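Local coordinates for trafficking protein B (Neisseria gonorrhoeae, PDB 2H1C) that is the toxin of a type II toxin-antitoxin pair, a PIN-domain protein expected to act as a magnesium-dependent ribonuclease and held in complex with its antitoxin, at residues 48-53 against 57-62; 76-81 against 108-113; 87-92 against 98-103. One frame throughout, in Å; residues are numbered along the deposited sequence.

Contact 1. Residues 48-53 against 57-62; sequences ALLLNG and NVLHER. With ACT (acetate ion), chain C.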
loop_
_atom_site.group_PDB
_atom_site.type_symbol
_atom_site.label_atom_id
_atom_site.label_comp_id
_atom_site.label_asym_id
_atom_site.label_seq_id
_atom_site.Cartn_x
_atom_site.Cartn_y
_atom_site.Cartn_z
ATOM N N ALA A 48 -15.963 5.224 -6.332
ATOM C CA ALA A 48 -15.903 6.676 -6.495
ATOM C C ALA A 48 -15.650 7.166 -7.926
ATOM O O ALA A 48 -15.875 8.345 -8.229
ATOM C CB ALA A 48 -14.858 7.272 -5.541
ATOM N N LEU A 49 -15.186 6.278 -8.800
ATOM C CA LEU A 49 -14.906 6.649 -10.188
ATOM C C LEU A 49 -16.026 6.286 -11.155
ATOM O O LEU A 49 -15.895 6.498 -12.364
ATOM C CB LEU A 49 -13.602 5.996 -10.655
ATOM C CG LEU A 49 -12.367 6.535 -9.931
ATOM C CD1 LEU A 49 -11.154 5.663 -10.217
ATOM C CD2 LEU A 49 -12.142 7.976 -10.365
ATOM N N LEU A 50 -17.131 5.748 -10.639
ATOM C CA LEU A 50 -18.244 5.379 -11.520
ATOM C C LEU A 50 -18.785 6.614 -12.242
ATOM O O LEU A 50 -18.923 7.679 -11.638
ATOM C CB LEU A 50 -19.372 4.721 -10.725
ATOM C CG LEU A 50 -19.048 3.340 -10.131
ATOM C CD1 LEU A 50 -20.209 2.869 -9.289
ATOM C CD2 LEU A 50 -18.759 2.338 -11.248
ATOM N N LEU A 51 -19.109 6.456 -13.526
ATOM C CA LEU A 51 -19.629 7.562 -14.336
ATOM C C LEU A 51 -21.111 7.876 -14.083
ATOM O O LEU A 51 -21.573 8.987 -14.371
ATOM C CB LEU A 51 -19.404 7.269 -15.829
ATOM C CG LEU A 51 -17.950 7.166 -16.335
ATOM C CD1 LEU A 51 -17.945 6.842 -17.835
ATOM C CD2 LEU A 51 -17.209 8.471 -16.086
ATOM N N ASN A 52 -21.844 6.904 -13.547
ATOM C CA ASN A 52 -23.273 7.052 -13.248
ATOM C C ASN A 52 -23.480 7.501 -11.794
ATOM O O ASN A 52 -23.271 6.726 -10.865
ATOM C CB ASN A 52 -23.982 5.704 -13.490
ATOM C CG ASN A 52 -25.478 5.762 -13.231
ATOM O OD1 ASN A 52 -25.923 6.240 -12.191
ATOM N ND2 ASN A 52 -26.266 5.258 -14.182
ATOM N N GLY A 53 -23.902 8.749 -11.606
ATOM C CA GLY A 53 -24.105 9.278 -10.266
ATOM C C GLY A 53 -25.033 8.470 -9.377
ATOM O O GLY A 53 -24.719 8.202 -8.214
ATOM N N ASN A 57 -23.870 6.508 -5.901
ATOM C CA ASN A 57 -24.443 6.791 -4.589
ATOM C C ASN A 57 -24.983 5.539 -3.927
ATOM O O ASN A 57 -24.715 5.287 -2.754
ATOM C CB ASN A 57 -25.543 7.839 -4.708
ATOM C CG ASN A 57 -24.988 9.240 -4.763
ATOM O OD1 ASN A 57 -24.115 9.546 -5.579
ATOM N ND2 ASN A 57 -25.488 10.107 -3.889
ATOM N N VAL A 58 -25.741 4.751 -4.676
ATOM C CA VAL A 58 -26.284 3.525 -4.130
ATOM C C VAL A 58 -25.186 2.539 -3.758
ATOM O O VAL A 58 -25.222 1.973 -2.674
ATOM C CB VAL A 58 -27.241 2.838 -5.121
ATOM C CG1 VAL A 58 -27.639 1.482 -4.578
ATOM C CG2 VAL A 58 -28.497 3.716 -5.334
ATOM N N LEU A 59 -24.218 2.321 -4.650
ATOM C CA LEU A 59 -23.141 1.365 -4.361
ATOM C C LEU A 59 -22.250 1.836 -3.205
ATOM O O LEU A 59 -21.734 1.017 -2.432
ATOM C CB LEU A 59 -22.309 1.097 -5.629
ATOM C CG LEU A 59 -21.167 0.074 -5.574
ATOM C CD1 LEU A 59 -21.693 -1.251 -5.026
ATOM C CD2 LEU A 59 -20.580 -0.134 -6.961
ATOM N N HIS A 60 -22.072 3.149 -3.074
ATOM C CA HIS A 60 -21.269 3.670 -1.979
ATOM C C HIS A 60 -21.966 3.278 -0.671
ATOM O O HIS A 60 -21.336 2.756 0.250
ATOM C CB HIS A 60 -21.130 5.192 -2.095
ATOM C CG HIS A 60 -20.512 5.830 -0.892
ATOM N ND1 HIS A 60 -21.237 6.136 0.241
ATOM C CD2 HIS A 60 -19.230 6.158 -0.614
ATOM C CE1 HIS A 60 -20.426 6.623 1.162
ATOM N NE2 HIS A 60 -19.201 6.645 0.671
ATOM N N GLU A 61 -23.281 3.486 -0.619
ATOM C CA GLU A 61 -24.076 3.145 0.561
ATOM C C GLU A 61 -23.967 1.654 0.862
ATOM O O GLU A 61 -23.738 1.260 2.002
ATOM C CB GLU A 61 -25.551 3.505 0.337
ATOM C CG GLU A 61 -26.504 3.038 1.439
ATOM C CD GLU A 61 -26.545 3.980 2.636
ATOM O OE1 GLU A 61 -26.946 5.157 2.456
ATOM O OE2 GLU A 61 -26.186 3.547 3.758
ATOM N N ARG A 62 -24.125 0.819 -0.163
ATOM C CA ARG A 62 -24.054 -0.613 0.050
ATOM C C ARG A 62 -22.669 -1.075 0.483
ATOM O O ARG A 62 -22.538 -1.940 1.358
ATOM C CB ARG A 62 -24.489 -1.355 -1.208
ATOM C CG ARG A 62 -25.964 -1.187 -1.485
ATOM C CD ARG A 62 -26.798 -1.783 -0.363
ATOM N NE ARG A 62 -28.219 -1.656 -0.665
ATOM C CZ ARG A 62 -28.919 -0.539 -0.495
ATOM N NH1 ARG A 62 -28.333 0.547 -0.012
ATOM N NH2 ARG A 62 -30.203 -0.500 -0.833
HETATM C C ACT C . -20.095 3.401 -14.748
HETATM O O ACT C . -21.088 3.896 -14.057
HETATM O OXT ACT C . -18.933 3.846 -14.700
HETATM C CH3 ACT C . -20.462 2.222 -15.637
#

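Contact 2. Residues 76-81 against 108-113; sequences LPFDEP and AATAKQ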
loop_
_atom_site.group_PDB
_atom_site.type_symbol
_atom_site.label_atom_id
_atom_site.label_comp_id
_atom_site.label_asym_id
_atom_site.label_seq_id
_atom_site.Cartn_x
_atom_site.Cartn_y
_atom_site.Cartn_z
ATOM N N LEU A 76 -7.257 -6.109 7.218
ATOM C CA LEU A 76 -5.847 -6.135 7.611
ATOM C C LEU A 76 -4.978 -4.997 7.113
ATOM O O LEU A 76 -4.889 -4.761 5.916
ATOM C CB LEU A 76 -5.237 -7.455 7.156
ATOM C CG LEU A 76 -6.000 -8.711 7.625
ATOM C CD1 LEU A 76 -5.448 -9.941 6.914
ATOM C CD2 LEU A 76 -5.862 -8.835 9.134
ATOM N N PRO A 77 -4.281 -4.302 8.024
ATOM C CA PRO A 77 -3.446 -3.193 7.540
ATOM C C PRO A 77 -2.104 -3.589 6.932
ATOM O O PRO A 77 -1.619 -4.703 7.136
ATOM C CB PRO A 77 -3.265 -2.328 8.797
ATOM C CG PRO A 77 -3.184 -3.364 9.890
ATOM C CD PRO A 77 -4.315 -4.343 9.499
ATOM N N PHE A 78 -1.530 -2.685 6.137
ATOM C CA PHE A 78 -0.202 -2.918 5.584
ATOM C C PHE A 78 0.652 -2.149 6.614
ATOM O O PHE A 78 0.727 -0.920 6.570
ATOM C CB PHE A 78 -0.027 -2.281 4.195
ATOM C CG PHE A 78 1.306 -2.588 3.563
ATOM C CD1 PHE A 78 1.494 -3.759 2.823
ATOM C CD2 PHE A 78 2.401 -1.750 3.775
ATOM C CE1 PHE A 78 2.760 -4.092 2.302
ATOM C CE2 PHE A 78 3.670 -2.070 3.263
ATOM C CZ PHE A 78 3.854 -3.238 2.526
ATOM N N ASP A 79 1.256 -2.873 7.551
ATOM C CA ASP A 79 2.065 -2.261 8.602
ATOM C C ASP A 79 3.549 -2.629 8.511
ATOM O O ASP A 79 3.983 -3.236 7.538
ATOM C CB ASP A 79 1.512 -2.667 9.970
ATOM C CG ASP A 79 1.397 -4.171 10.128
ATOM O OD1 ASP A 79 2.002 -4.902 9.312
ATOM O OD2 ASP A 79 0.703 -4.624 11.070
ATOM N N GLU A 80 4.333 -2.266 9.521
ATOM C CA GLU A 80 5.768 -2.556 9.480
ATOM C C GLU A 80 6.166 -4.017 9.237
ATOM O O GLU A 80 7.052 -4.293 8.428
ATOM C CB GLU A 80 6.454 -2.010 10.742
ATOM C CG GLU A 80 7.967 -2.207 10.766
ATOM C CD GLU A 80 8.366 -3.603 11.187
ATOM O OE1 GLU A 80 7.765 -4.115 12.154
ATOM O OE2 GLU A 80 9.281 -4.184 10.564
ATOM N N PRO A 81 5.534 -4.973 9.936
ATOM C CA PRO A 81 5.874 -6.389 9.736
ATOM C C PRO A 81 5.579 -6.842 8.297
ATOM O O PRO A 81 6.339 -7.611 7.699
ATOM C CB PRO A 81 4.976 -7.103 10.752
ATOM C CG PRO A 81 4.830 -6.089 11.837
ATOM C CD PRO A 81 4.623 -4.806 11.081
ATOM N N ALA A 108 0.037 -10.048 -1.350
ATOM C CA ALA A 108 0.739 -11.282 -1.058
ATOM C C ALA A 108 1.450 -11.234 0.294
ATOM O O ALA A 108 1.403 -12.199 1.057
ATOM C CB ALA A 108 1.722 -11.612 -2.179
ATOM N N ALA A 109 2.083 -10.104 0.609
ATOM C CA ALA A 109 2.793 -9.970 1.887
ATOM C C ALA A 109 1.818 -10.005 3.073
ATOM O O ALA A 109 2.133 -10.557 4.131
ATOM C CB ALA A 109 3.609 -8.657 1.912
ATOM N N THR A 110 0.637 -9.420 2.898
ATOM C CA THR A 110 -0.372 -9.422 3.957
ATOM C C THR A 110 -0.806 -10.862 4.225
ATOM O O THR A 110 -0.876 -11.296 5.372
ATOM C CB THR A 110 -1.608 -8.566 3.559
ATOM O OG1 THR A 110 -1.200 -7.200 3.365
ATOM C CG2 THR A 110 -2.687 -8.633 4.655
ATOM N N ALA A 111 -1.050 -11.617 3.155
ATOM C CA ALA A 111 -1.470 -13.006 3.293
ATOM C C ALA A 111 -0.391 -13.860 3.963
ATOM O O ALA A 111 -0.682 -14.645 4.864
ATOM C CB ALA A 111 -1.819 -13.582 1.920
ATOM N N LYS A 112 0.858 -13.703 3.541
ATOM C CA LYS A 112 1.938 -14.494 4.130
ATOM C C LYS A 112 2.095 -14.176 5.614
ATOM O O LYS A 112 2.271 -15.080 6.437
ATOM C CB LYS A 112 3.258 -14.235 3.388
ATOM C CG LYS A 112 4.463 -14.942 4.000
ATOM C CD LYS A 112 5.674 -14.945 3.072
ATOM C CE LYS A 112 5.496 -15.932 1.926
ATOM N NZ LYS A 112 6.731 -16.090 1.089
ATOM N N GLN A 113 2.017 -12.891 5.954
ATOM C CA GLN A 113 2.157 -12.452 7.338
ATOM C C GLN A 113 1.092 -13.064 8.248
ATOM O O GLN A 113 1.370 -13.378 9.409
ATOM C CB GLN A 113 2.085 -10.925 7.389
ATOM C CG GLN A 113 2.764 -10.295 8.584
ATOM C CD GLN A 113 1.915 -10.339 9.818
ATOM O OE1 GLN A 113 0.732 -10.003 9.772
ATOM N NE2 GLN A 113 2.511 -10.734 10.940
HETATM O O HOH W 1 0.369 -7.321 10.629
#

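Contact 3. Residues 87-92 against 98-103; sequences AQIRSY and KEIAAA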
loop_
_atom_site.group_PDB
_atom_site.type_symbol
_atom_site.label_atom_id
_atom_site.label_comp_id
_atom_site.label_asym_id
_atom_site.label_seq_id
_atom_site.Cartn_x
_atom_site.Cartn_y
_atom_site.Cartn_z
ATOM N N ALA A 87 9.260 -6.658 1.014
ATOM C CA ALA A 87 10.581 -6.505 0.426
ATOM C C ALA A 87 11.206 -7.862 0.145
ATOM O O ALA A 87 11.820 -8.059 -0.904
ATOM C CB ALA A 87 11.473 -5.688 1.349
ATOM N N GLN A 88 11.037 -8.806 1.067
ATOM C CA GLN A 88 11.584 -10.143 0.879
ATOM C C GLN A 88 10.998 -10.806 -0.366
ATOM O O GLN A 88 11.732 -11.269 -1.244
ATOM C CB GLN A 88 11.299 -10.999 2.114
ATOM C CG GLN A 88 11.967 -10.436 3.360
ATOM C CD GLN A 88 11.808 -11.318 4.577
ATOM O OE1 GLN A 88 10.691 -11.572 5.043
ATOM N NE2 GLN A 88 12.935 -11.794 5.106
ATOM N N ILE A 89 9.674 -10.840 -0.444
ATOM C CA ILE A 89 8.983 -11.454 -1.573
ATOM C C ILE A 89 9.296 -10.813 -2.916
ATOM O O ILE A 89 9.616 -11.510 -3.879
ATOM C CB ILE A 89 7.442 -11.412 -1.368
ATOM C CG1 ILE A 89 7.031 -12.391 -0.270
ATOM C CG2 ILE A 89 6.734 -11.712 -2.678
ATOM C CD1 ILE A 89 5.525 -12.343 0.054
ATOM N N ARG A 90 9.194 -9.492 -3.003
ATOM C CA ARG A 90 9.466 -8.822 -4.278
ATOM C C ARG A 90 10.926 -8.921 -4.722
ATOM O O ARG A 90 11.206 -9.089 -5.916
ATOM C CB ARG A 90 9.056 -7.354 -4.224
ATOM C CG ARG A 90 7.560 -7.169 -4.158
ATOM C CD ARG A 90 7.166 -5.863 -4.799
ATOM N NE ARG A 90 7.541 -5.804 -6.205
ATOM C CZ ARG A 90 7.598 -4.678 -6.914
ATOM N NH1 ARG A 90 7.305 -3.513 -6.349
ATOM N NH2 ARG A 90 7.959 -4.717 -8.192
ATOM N N SER A 91 11.861 -8.826 -3.781
ATOM C CA SER A 91 13.264 -8.918 -4.153
ATOM C C SER A 91 13.591 -10.336 -4.623
ATOM O O SER A 91 14.273 -10.524 -5.643
ATOM C CB SER A 91 14.167 -8.519 -2.980
ATOM O OG SER A 91 14.110 -9.469 -1.933
ATOM N N TYR A 92 13.089 -11.335 -3.900
ATOM C CA TYR A 92 13.339 -12.723 -4.261
ATOM C C TYR A 92 12.816 -13.005 -5.667
ATOM O O TYR A 92 13.496 -13.632 -6.479
ATOM C CB TYR A 92 12.659 -13.674 -3.280
ATOM C CG TYR A 92 13.095 -15.112 -3.465
ATOM C CD1 TYR A 92 14.236 -15.600 -2.831
ATOM C CD2 TYR A 92 12.382 -15.977 -4.292
ATOM C CE1 TYR A 92 14.659 -16.916 -3.012
ATOM C CE2 TYR A 92 12.797 -17.295 -4.486
ATOM C CZ TYR A 92 13.934 -17.754 -3.839
ATOM O OH TYR A 92 14.342 -19.055 -4.012
ATOM N N LYS A 98 11.207 -13.669 -11.713
ATOM C CA LYS A 98 9.759 -13.764 -11.539
ATOM C C LYS A 98 9.185 -12.354 -11.514
ATOM O O LYS A 98 9.872 -11.402 -11.149
ATOM C CB LYS A 98 9.420 -14.487 -10.231
ATOM C CG LYS A 98 10.093 -15.844 -10.063
ATOM C CD LYS A 98 9.723 -16.502 -8.733
ATOM C CE LYS A 98 10.634 -17.693 -8.417
ATOM N NZ LYS A 98 10.661 -18.720 -9.502
ATOM N N GLU A 99 7.918 -12.222 -11.884
ATOM C CA GLU A 99 7.277 -10.916 -11.923
ATOM C C GLU A 99 6.172 -10.721 -10.886
ATOM O O GLU A 99 5.228 -11.513 -10.807
ATOM C CB GLU A 99 6.721 -10.672 -13.329
ATOM C CG GLU A 99 5.861 -11.815 -13.847
ATOM C CD GLU A 99 5.786 -11.843 -15.363
ATOM O OE1 GLU A 99 6.847 -12.013 -16.006
ATOM O OE2 GLU A 99 4.670 -11.695 -15.912
ATOM N N ILE A 100 6.316 -9.666 -10.085
ATOM C CA ILE A 100 5.340 -9.309 -9.058
ATOM C C ILE A 100 5.242 -7.780 -8.999
ATOM O O ILE A 100 6.218 -7.099 -8.682
ATOM C CB ILE A 100 5.752 -9.813 -7.648
ATOM C CG1 ILE A 100 5.968 -11.323 -7.669
ATOM C CG2 ILE A 100 4.672 -9.455 -6.628
ATOM C CD1 ILE A 100 6.391 -11.908 -6.341
ATOM N N ALA A 101 4.063 -7.253 -9.307
ATOM C CA ALA A 101 3.826 -5.815 -9.277
ATOM C C ALA A 101 3.639 -5.374 -7.829
ATOM O O ALA A 101 3.320 -6.196 -6.963
ATOM C CB ALA A 101 2.584 -5.476 -10.096
ATOM N N ALA A 102 3.835 -4.086 -7.559
ATOM C CA ALA A 102 3.693 -3.567 -6.194
ATOM C C ALA A 102 2.348 -3.928 -5.550
ATOM O O ALA A 102 2.310 -4.461 -4.437
ATOM C CB ALA A 102 3.882 -2.041 -6.190
ATOM N N ALA A 103 1.259 -3.621 -6.251
ATOM C CA ALA A 103 -0.098 -3.888 -5.775
ATOM C C ALA A 103 -0.293 -5.339 -5.347
ATOM O O ALA A 103 -0.819 -5.608 -4.262
ATOM C CB ALA A 103 -1.115 -3.536 -6.860
#

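Contact 1. Residues 48-53 against 57-62
The connection between helix 37-48 and helix 53-67 is closed at the first turn of the second helix, where Asn-57 N donates to Gly-53 O. This i to i+4 bond is 3.0 Å from N to O and nearly straight, 165° at the hydrogen. Gly-53 stands at the helix start directly after Asn-52, the N-cap. Asparagine suits that place because its short amide can reach forward to an N-H of the first turn, which has no acceptor within the helix: the side chain, with CG anti to the backbone N (chi1 -179°), accepts through OD1 from Lys-55 N.

Further back in the connection, Leu-50 points toward the helix, and its CD1 lies 3.8 Å from Leu-59 CD2, one methyl against another, with the two side chains crossing at about a right angle. Leucine serves on both sides because its branched end presents methyls in two directions. Both leucines also pack on apolar side chains of the bound peptide chain, so the pair ties the loop and helix 53-67 to the bound peptide. Arg-62, one turn further along, forms a salt bridge through NE to an acidic side chain of that peptide.

On the loop, two successive amides grip one acetate ion, probably from the crystallisation liquor: Leu-51 N is 2.9 Å from acetate OXT and Asn-52 N 3.1 Å from acetate O. The carboxylate thus spends one oxygen on each N-H, the first bond being the straighter. Ala-48 and Leu-49 rest on the second subunit. Together these features describe a helix-loop-helix connection with an asparagine N-cap, at the edge of a PIN domain.

Contact 2. Residues 76-81 against 108-113
Thr-110 lays its methyl against Leu-76: CG2 is 3.8 Å from Leu-76 CB and equally 3.8 Å from Leu-76 CD1, so it nestles between the root and one branch of the leucine. The division of labour follows from the threonine torsion (chi1 -62°), which sets CG2 anti to the backbone N and leaves OG1 beside that N, where it makes a hydrogen bond with Tyr-106 O one turn earlier. A beta-branched residue can thus give the strand end a methyl while its hydroxyl is satisfied by its own helix. Leu-76 and Thr-110, with Ser-36, also form a magnesium site; the predicted magnesium ligands Asp-5 and Asp-104 have side chains about 10 and 11 Å from that of Thr-110.

Phe-78 comes near the same threonine, its CD1 4.4 Å from Thr-110 OG1, and its ring packs edge-to-face with Tyr-106. Pro-81, in the first turn of helix 80-94, needs no N-H to give; its CB sits 4.4 Å from Gln-113 NE2. Asp-79 is the N-cap of this helix, its OD1 taking the N-H of Val-82.

The other carboxylate oxygen works across the contact. One water donates to Asp-79 OD2 and to Gln-113 OE1, at 2.8 Å each. Asp-79 OD2 and Gln-113 OE1 are both acceptors, so the two oxygens cannot bond to each other directly, and the water joins them by donating one proton to each.

Contact 3. Residues 87-92 against 98-103
Arg-90 leaves helix 80-94 with CG beside its backbone N (chi1 -69°) and then bends at chi3 (61°), a kink that folds the guanidinium over the loop leading to helix 102-114. The two helices of this helix-loop-helix element of the PIN domain are thereby joined close to their connection. The flat group lies over the peptide unit linking Ala-101 to Ala-102, with Ala-101 C 4.1 Å above its plane and over its centre, and Ala-102 N offset toward the rim. Ile-100 O approaches more obliquely, 3.0 Å from Arg-90 NH2. A hydrogen bond from Arg-90 NH1 to Tyr-86 OH holds the group from its own helix, and Leu-45 of the second subunit packs on the same arginine.

The rest of the contact is apolar. Ile-100 points toward the helix and puts CD1 3.7 Å from Ile-89 CG2, the two side chains crossing at about a right angle; both isoleucines also pack on Ala-129. Long, branched residues suit this buried spot, whereas the single methyl of Ala-102 is small enough for the guanidinium to lie close to the backbone there: Arg-90 NH1 stands 3.6 Å from Ala-102 CA and 3.7 Å from Ala-102 CB.

From the N terminus, contact 1 comes first and closes a short loop, with three helical residues between its segments at the start of helix 53-67. Contact 2 follows and closes a much longer loop of 26 intervening residues by bringing the end of strand 75-76 and the start of helix 80-94 to helix 102-114. Contact 3 is nested inside that loop and joins the same two helices nearer their connection; Ile-89 packs against Ala-109 and Lys-112, so contacts 2 and 3 touch. Contact 1 lies across the chain's centre from contact 3, with nearest atoms about 14 Å apart, yet its Ala-48 packs on Ser-91 of the second subunit.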